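Local coordinates for protein Baccell_00875 (Bacteroides cellulosilyticus DSM 14838, PDB 5NO8) that probably acts as a polysaccharide lyase, cleaving L-rhamnose caps from glucuronic acid residues on complex arabinogalactan proteins, at residues A[479-482]-A[483-487]; A[616-619]-A[620-624]; A[638-641]-A[642-645]. All coordinates share one frame; numbering follows the deposited sequence.

Interaction 1: residues A[479-482]-A[483-487]; sequences KSMF and QQFGY
At the glycine-terminated C-terminal end of helix 469-485, Phe482 meets Tyr487 on one flank and Met481 meets Phe485 on another. Gly486 is the first residue to leave helical geometry; its phi of 77°, a value that favours glycine, swings the chain so that Tyr487 returns beside the last turn. The Phe482 and Tyr487 rings are nearly parallel, with planes 15° apart, but slid so far past each other that they barely overlap; their centroids are 5.3 Å apart. Closest across them are Phe482 CG and Tyr487 CE1, at 4.0 Å. The carbonyl oxygen of Gly486 comes to the edge of the Phe482 ring, in its plane, 3.8 Å from Phe482 CD1. Beyond this pair, Phe482 leans on Phe519 of helix 509-529, while Tyr487 OH bonds Asp518, which also forms a salt bridge with Lys479. The second flank is a Met-aromatic contact. Met481 CG stands anti to its own N (chi1 -166°), carrying the thioether along the helix toward Phe485, whose side chain it crosses at about a right angle. SD sits obliquely to the Phe485 ring, 5.3 Å from its centroid, and the methyl CE packs on Phe485 CB at 3.9 Å. Two backbone bonds close the final turn: one runs from Phe485 N to Met481 O at 2.9 Å, and the other, from Gly486 N to Phe482 O, is weak, as the helix unwinds. Met481 O also meets the edge of the Phe485 ring, in plane, 3.4 Å from Phe485 CD1.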
loop_
_atom_site.group_PDB
_atom_site.type_symbol
_atom_site.label_atom_id
_atom_site.label_comp_id
_atom_site.label_asym_id
_atom_site.label_seq_id
_atom_site.Cartn_x
_atom_site.Cartn_y
_atom_site.Cartn_z
ATOM N N LYS A 479 -3.104 -4.514 31.036
ATOM C CA LYS A 479 -4.277 -4.894 31.849
ATOM C C LYS A 479 -5.402 -3.865 31.774
ATOM O O LYS A 479 -6.562 -4.230 31.675
ATOM C CB LYS A 479 -3.866 -5.109 33.309
ATOM C CG LYS A 479 -2.938 -6.293 33.532
ATOM C CD LYS A 479 -3.461 -7.645 33.076
ATOM C CE LYS A 479 -4.809 -8.011 33.721
ATOM N NZ LYS A 479 -5.025 -9.486 33.737
ATOM N N SER A 480 -5.037 -2.586 31.832
ATOM C CA SER A 480 -5.965 -1.479 31.679
ATOM C C SER A 480 -6.648 -1.560 30.327
ATOM O O SER A 480 -7.852 -1.295 30.217
ATOM C CB SER A 480 -5.237 -0.147 31.823
ATOM O OG SER A 480 -6.100 0.965 31.662
ATOM N N MET A 481 -5.883 -1.929 29.295
ATOM C CA MET A 481 -6.457 -2.107 27.973
ATOM C C MET A 481 -7.467 -3.267 27.946
ATOM O O MET A 481 -8.600 -3.061 27.529
ATOM C CB MET A 481 -5.368 -2.286 26.914
ATOM C CG MET A 481 -5.914 -2.128 25.494
ATOM S SD MET A 481 -6.661 -3.652 24.915
ATOM C CE MET A 481 -7.002 -3.248 23.193
ATOM N N PHE A 482 -7.087 -4.456 28.406
ATOM C CA PHE A 482 -8.012 -5.600 28.435
ATOM C C PHE A 482 -9.260 -5.351 29.319
ATOM O O PHE A 482 -10.358 -5.773 28.962
ATOM C CB PHE A 482 -7.319 -6.875 28.922
ATOM C CG PHE A 482 -6.212 -7.357 28.024
ATOM C CD1 PHE A 482 -6.412 -7.501 26.651
ATOM C CD2 PHE A 482 -4.971 -7.696 28.552
ATOM C CE1 PHE A 482 -5.395 -7.959 25.824
ATOM C CE2 PHE A 482 -3.951 -8.150 27.728
ATOM C CZ PHE A 482 -4.161 -8.276 26.365
ATOM N N GLN A 483 -9.084 -4.671 30.446
ATOM C CA GLN A 483 -10.217 -4.272 31.314
ATOM C C GLN A 483 -11.271 -3.470 30.545
ATOM O O GLN A 483 -12.474 -3.741 30.664
ATOM C CB GLN A 483 -9.725 -3.453 32.524
ATOM C CG GLN A 483 -10.795 -3.104 33.571
ATOM C CD GLN A 483 -11.395 -1.701 33.420
ATOM O OE1 GLN A 483 -10.686 -0.688 33.509
ATOM N NE2 GLN A 483 -12.716 -1.636 33.213
ATOM N N GLN A 484 -10.814 -2.495 29.754
ATOM C CA GLN A 484 -11.697 -1.527 29.126
ATOM C C GLN A 484 -12.235 -1.970 27.777
ATOM O O GLN A 484 -13.375 -1.653 27.438
ATOM C CB GLN A 484 -10.989 -0.194 28.933
ATOM C CG GLN A 484 -10.574 0.495 30.213
ATOM C CD GLN A 484 -9.730 1.714 29.941
ATOM O OE1 GLN A 484 -8.495 1.640 29.929
ATOM N NE2 GLN A 484 -10.377 2.838 29.715
ATOM N N PHE A 485 -11.399 -2.644 26.988
ATOM C CA PHE A 485 -11.729 -2.961 25.597
ATOM C C PHE A 485 -12.034 -4.417 25.361
ATOM O O PHE A 485 -12.451 -4.766 24.279
ATOM C CB PHE A 485 -10.580 -2.507 24.659
ATOM C CG PHE A 485 -10.354 -1.024 24.659
ATOM C CD1 PHE A 485 -9.529 -0.435 25.602
ATOM C CD2 PHE A 485 -10.961 -0.211 23.709
ATOM C CE1 PHE A 485 -9.328 0.935 25.619
ATOM C CE2 PHE A 485 -10.773 1.150 23.719
ATOM C CZ PHE A 485 -9.942 1.737 24.668
ATOM N N GLY A 486 -11.836 -5.271 26.363
ATOM C CA GLY A 486 -12.046 -6.706 26.206
ATOM C C GLY A 486 -10.909 -7.372 25.450
ATOM O O GLY A 486 -9.838 -6.782 25.290
ATOM N N TYR A 487 -11.179 -8.573 24.949
ATOM C CA TYR A 487 -10.178 -9.487 24.405
ATOM C C TYR A 487 -10.112 -9.611 22.875
ATOM O O TYR A 487 -9.175 -10.191 22.351
ATOM C CB TYR A 487 -10.376 -10.858 25.051
ATOM C CG TYR A 487 -9.966 -10.806 26.499
ATOM C CD1 TYR A 487 -8.621 -10.846 26.846
ATOM C CD2 TYR A 487 -10.904 -10.635 27.515
ATOM C CE1 TYR A 487 -8.217 -10.758 28.166
ATOM C CE2 TYR A 487 -10.507 -10.546 28.847
ATOM C CZ TYR A 487 -9.157 -10.615 29.162
ATOM O OH TYR A 487 -8.716 -10.527 30.460
#

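Interaction 2: residues A[616-619]-A[620-624]; sequences TITG and AVYYY
Thr618 and Tyr622, one turn apart in a buried part of alpha-helix 615-629, lie side by side and point the same way, so that the threonine methyl rests on the tyrosine ring in a CH-pi contact. Thr618 CG2 is 3.8 Å from the centroid of the Tyr622 ring and only 25° off its normal; its nearest ring atom is CZ, at 3.5 Å. The carbonyl oxygen of Thr618 lies over the same face, offset toward the rim and 3.4 Å from Tyr622 CG, while also accepting the bond from Tyr622 N at 2.9 Å. Around this pair the helix is regular, each carbonyl of Thr616, Ile617 and Gly619 taking the N-H four residues on. Ala620 and Val621 lie against the preceding turn: Ala620 CB is 3.3 Å from Ile617 O, and Val621 CG2 is 3.4 Å from that same oxygen. Tyr622 is itself placed from outside by Tyr634, whose ring meets it edge-to-face, and by contacts with helices 562-576 and 632-644. With the aromatic ring gone, a serine in place of this tyrosine would probably leave the Thr618 methyl without its partner and open a gap beside Tyr634. Thr618 is held from its other branch. Its chi1 of -62° explains the division of labour on the beta carbon: CG2 is anti to the backbone N and faces the ring, and OG1 is left beside that N, where it bonds Gln542 NE2 of helix 542-559.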
loop_
_atom_site.group_PDB
_atom_site.type_symbol
_atom_site.label_atom_id
_atom_site.label_comp_id
_atom_site.label_asym_id
_atom_site.label_seq_id
_atom_site.Cartn_x
_atom_site.Cartn_y
_atom_site.Cartn_z
ATOM N N THR A 616 4.493 -2.506 6.575
ATOM C CA THR A 616 5.552 -3.287 7.236
ATOM C C THR A 616 5.023 -4.286 8.244
ATOM O O THR A 616 5.733 -5.200 8.594
ATOM C CB THR A 616 6.629 -2.402 7.896
ATOM O OG1 THR A 616 6.085 -1.610 8.943
ATOM C CG2 THR A 616 7.278 -1.471 6.850
ATOM N N ILE A 617 3.762 -4.164 8.671
ATOM C CA ILE A 617 3.215 -5.186 9.562
ATOM C C ILE A 617 3.206 -6.526 8.838
ATOM O O ILE A 617 3.464 -7.563 9.435
ATOM C CB ILE A 617 1.768 -4.874 10.025
ATOM C CG1 ILE A 617 1.655 -3.516 10.696
ATOM C CG2 ILE A 617 1.321 -5.943 11.030
ATOM C CD1 ILE A 617 0.223 -3.043 10.783
ATOM N N THR A 618 2.915 -6.518 7.525
ATOM C CA THR A 618 2.985 -7.729 6.738
ATOM C C THR A 618 4.407 -8.317 6.733
ATOM O O THR A 618 4.570 -9.517 6.821
ATOM C CB THR A 618 2.467 -7.485 5.315
ATOM O OG1 THR A 618 1.091 -7.103 5.415
ATOM C CG2 THR A 618 2.575 -8.716 4.439
ATOM N N GLY A 619 5.416 -7.453 6.658
ATOM C CA GLY A 619 6.799 -7.873 6.843
ATOM C C GLY A 619 6.995 -8.563 8.188
ATOM O O GLY A 619 7.616 -9.598 8.238
ATOM N N ALA A 620 6.485 -7.962 9.259
ATOM C CA ALA A 620 6.561 -8.587 10.582
ATOM C C ALA A 620 5.921 -9.969 10.586
ATOM O O ALA A 620 6.505 -10.933 11.089
ATOM C CB ALA A 620 5.938 -7.714 11.629
ATOM N N VAL A 621 4.735 -10.075 9.980
ATOM C CA VAL A 621 4.049 -11.340 9.856
ATOM C C VAL A 621 4.884 -12.380 9.139
ATOM O O VAL A 621 4.947 -13.540 9.582
ATOM C CB VAL A 621 2.690 -11.185 9.129
ATOM C CG1 VAL A 621 2.112 -12.553 8.736
ATOM C CG2 VAL A 621 1.721 -10.397 9.989
ATOM N N TYR A 622 5.497 -12.000 8.008
ATOM C CA TYR A 622 6.315 -12.916 7.240
ATOM C C TYR A 622 7.529 -13.377 8.045
ATOM O O TYR A 622 7.896 -14.547 7.972
ATOM C CB TYR A 622 6.803 -12.282 5.936
ATOM C CG TYR A 622 5.757 -12.010 4.890
ATOM C CD1 TYR A 622 4.459 -12.551 4.982
ATOM C CD2 TYR A 622 6.057 -11.216 3.785
ATOM C CE1 TYR A 622 3.521 -12.315 3.992
ATOM C CE2 TYR A 622 5.109 -10.977 2.804
ATOM C CZ TYR A 622 3.859 -11.545 2.907
ATOM O OH TYR A 622 2.900 -11.284 1.949
ATOM N N TYR A 623 8.119 -12.450 8.797
ATOM C CA TYR A 623 9.230 -12.750 9.728
ATOM C C TYR A 623 8.810 -13.790 10.785
ATOM O O TYR A 623 9.487 -14.823 10.971
ATOM C CB TYR A 623 9.729 -11.448 10.359
ATOM C CG TYR A 623 10.504 -11.584 11.644
ATOM C CD1 TYR A 623 11.867 -11.894 11.633
ATOM C CD2 TYR A 623 9.888 -11.354 12.865
ATOM C CE1 TYR A 623 12.581 -12.006 12.827
ATOM C CE2 TYR A 623 10.577 -11.461 14.049
ATOM C CZ TYR A 623 11.910 -11.799 14.026
ATOM O OH TYR A 623 12.563 -11.897 15.228
ATOM N N TYR A 624 7.678 -13.549 11.429
ATOM C CA TYR A 624 7.188 -14.506 12.435
ATOM C C TYR A 624 6.796 -15.834 11.801
ATOM O O TYR A 624 7.042 -16.895 12.381
ATOM C CB TYR A 624 6.012 -13.954 13.228
ATOM C CG TYR A 624 6.318 -12.815 14.164
ATOM C CD1 TYR A 624 7.254 -12.954 15.181
ATOM C CD2 TYR A 624 5.647 -11.605 14.063
ATOM C CE1 TYR A 624 7.531 -11.925 16.047
ATOM C CE2 TYR A 624 5.909 -10.573 14.930
ATOM C CZ TYR A 624 6.871 -10.741 15.921
ATOM O OH TYR A 624 7.132 -9.727 16.777
#

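Interaction 3: residues A[638-641]-A[642-645]; sequences AENV and VRNN
Asn640, Val641 and Val642 carry most of the contact in the C-terminal part of alpha-helix 632-644. Asn640 OD1 draws Asn644 and Arg643 together. It takes a weak bond from Asn644 ND2 at 3.2 Å, the two amide planes almost perpendicular, and accepts a hydrogen bond from a water at 2.7 Å. Asn644 ND2 also bonds the carbonyl oxygen of Asn588. The same water donates to Asn644 OD1 and accepts from Arg643 NE, approaching the guanidinium at its edge, in plane. A bend at chi3 (64°) folds Arg643 back, laying one guanidinium face over the backbone of the preceding turn, with NH2 3.5 Å from Asn640 CA. The other end of the Asn640 amide, ND2, bonds Glu589. Val642 sets CG2 in the crowded position between its own N and carbonyl carbon, and the methyl meets Ala638 O at 3.5 Å and Glu639 O at 3.6 Å; the Val642 side chain also touches Tyr687 and Asn691 of helix 682-692. The Val641 carbonyl gathers three donors. Those from Asn644 N and Asn645 N are weak; the firmer one is Asn645 ND2, which also bonds Ser615 OG and lies 3.0 Å from Val641 O.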
loop_
_atom_site.group_PDB
_atom_site.type_symbol
_atom_site.label_atom_id
_atom_site.label_comp_id
_atom_site.label_asym_id
_atom_site.label_seq_id
_atom_site.Cartn_x
_atom_site.Cartn_y
_atom_site.Cartn_z
ATOM N N ALA A 638 9.936 -10.928 3.996
ATOM C CA ALA A 638 9.906 -9.944 5.054
ATOM C C ALA A 638 10.931 -8.856 4.825
ATOM O O ALA A 638 10.660 -7.675 5.048
ATOM C CB ALA A 638 10.164 -10.611 6.411
ATOM N N GLU A 639 12.131 -9.265 4.426
ATOM C CA GLU A 639 13.223 -8.313 4.165
ATOM C C GLU A 639 12.895 -7.338 3.026
ATOM O O GLU A 639 13.208 -6.138 3.099
ATOM C CB GLU A 639 14.515 -9.081 3.858
ATOM C CG GLU A 639 15.136 -9.688 5.114
ATOM C CD GLU A 639 16.170 -10.780 4.860
ATOM O OE1 GLU A 639 16.526 -11.010 3.679
ATOM O OE2 GLU A 639 16.608 -11.449 5.854
ATOM N N ASN A 640 12.289 -7.884 1.988
ATOM C CA ASN A 640 11.835 -7.105 0.842
ATOM C C ASN A 640 10.782 -6.070 1.249
ATOM O O ASN A 640 10.877 -4.887 0.855
ATOM C CB ASN A 640 11.293 -8.041 -0.230
ATOM C CG ASN A 640 10.817 -7.295 -1.451
ATOM O OD1 ASN A 640 11.540 -6.469 -1.987
ATOM N ND2 ASN A 640 9.581 -7.555 -1.865
ATOM N N VAL A 641 9.793 -6.496 2.027
ATOM C CA VAL A 641 8.740 -5.570 2.464
ATOM C C VAL A 641 9.313 -4.356 3.218
ATOM O O VAL A 641 9.018 -3.203 2.905
ATOM C CB VAL A 641 7.682 -6.257 3.376
ATOM C CG1 VAL A 641 6.716 -5.224 3.923
ATOM C CG2 VAL A 641 6.940 -7.332 2.623
ATOM N N VAL A 642 10.138 -4.615 4.226
ATOM C CA VAL A 642 10.649 -3.539 5.063
ATOM C C VAL A 642 11.684 -2.687 4.323
ATOM O O VAL A 642 11.724 -1.479 4.534
ATOM C CB VAL A 642 11.118 -4.041 6.455
ATOM C CG1 VAL A 642 9.945 -4.736 7.163
ATOM C CG2 VAL A 642 12.353 -4.956 6.376
ATOM N N ARG A 643 12.467 -3.301 3.441
ATOM C CA ARG A 643 13.430 -2.590 2.594
ATOM C C ARG A 643 12.726 -1.551 1.708
ATOM O O ARG A 643 13.173 -0.400 1.569
ATOM C CB ARG A 643 14.183 -3.609 1.739
ATOM C CG ARG A 643 15.071 -3.024 0.708
ATOM C CD ARG A 643 16.102 -4.043 0.263
ATOM N NE ARG A 643 15.438 -5.161 -0.386
ATOM C CZ ARG A 643 15.531 -6.448 -0.069
ATOM N NH1 ARG A 643 16.318 -6.877 0.909
ATOM N NH2 ARG A 643 14.882 -7.343 -0.798
ATOM N N ASN A 644 11.571 -1.934 1.174
ATOM C CA ASN A 644 10.873 -1.054 0.244
ATOM C C ASN A 644 10.279 0.167 0.938
ATOM O O ASN A 644 10.072 1.197 0.295
ATOM C CB ASN A 644 9.846 -1.848 -0.560
ATOM C CG ASN A 644 10.492 -2.805 -1.528
ATOM O OD1 ASN A 644 11.686 -2.691 -1.830
ATOM N ND2 ASN A 644 9.736 -3.791 -1.987
ATOM N N ASN A 645 10.037 0.076 2.248
ATOM C CA ASN A 645 9.589 1.210 3.000
ATOM C C ASN A 645 10.700 2.198 3.348
ATOM O O ASN A 645 10.440 3.267 3.874
ATOM C CB ASN A 645 8.829 0.772 4.245
ATOM C CG ASN A 645 7.410 0.381 3.961
ATOM O OD1 ASN A 645 6.493 1.130 4.306
ATOM N ND2 ASN A 645 7.207 -0.796 3.376
HETATM O O HOH W 1 13.454 -4.609 -2.425
HETATM O O HOH W 2 13.572 -8.147 -3.474
#

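All three contacts are local and in series along the chain, so none closes a long loop, nests in another or crosses it. Interaction 1 comes first, at the C-terminal end of helix 469-485, which it sets against helices 448-465 and 509-529, about 30 Å from the chain centre. Nearly 130 residues later, interaction 2 lies within helix 615-629, and interaction 3 follows on the next helix, 632-644. These two touch, their centres 9 Å apart: the side chains of Ala638 and Val641 pack against the backbone at Gly619, and Asn645 meets Thr616. Interaction 3 also reaches strand 266-268 and helix 682-692, whereas interaction 1 stands about 14 Å from interaction 2 at the nearest atoms.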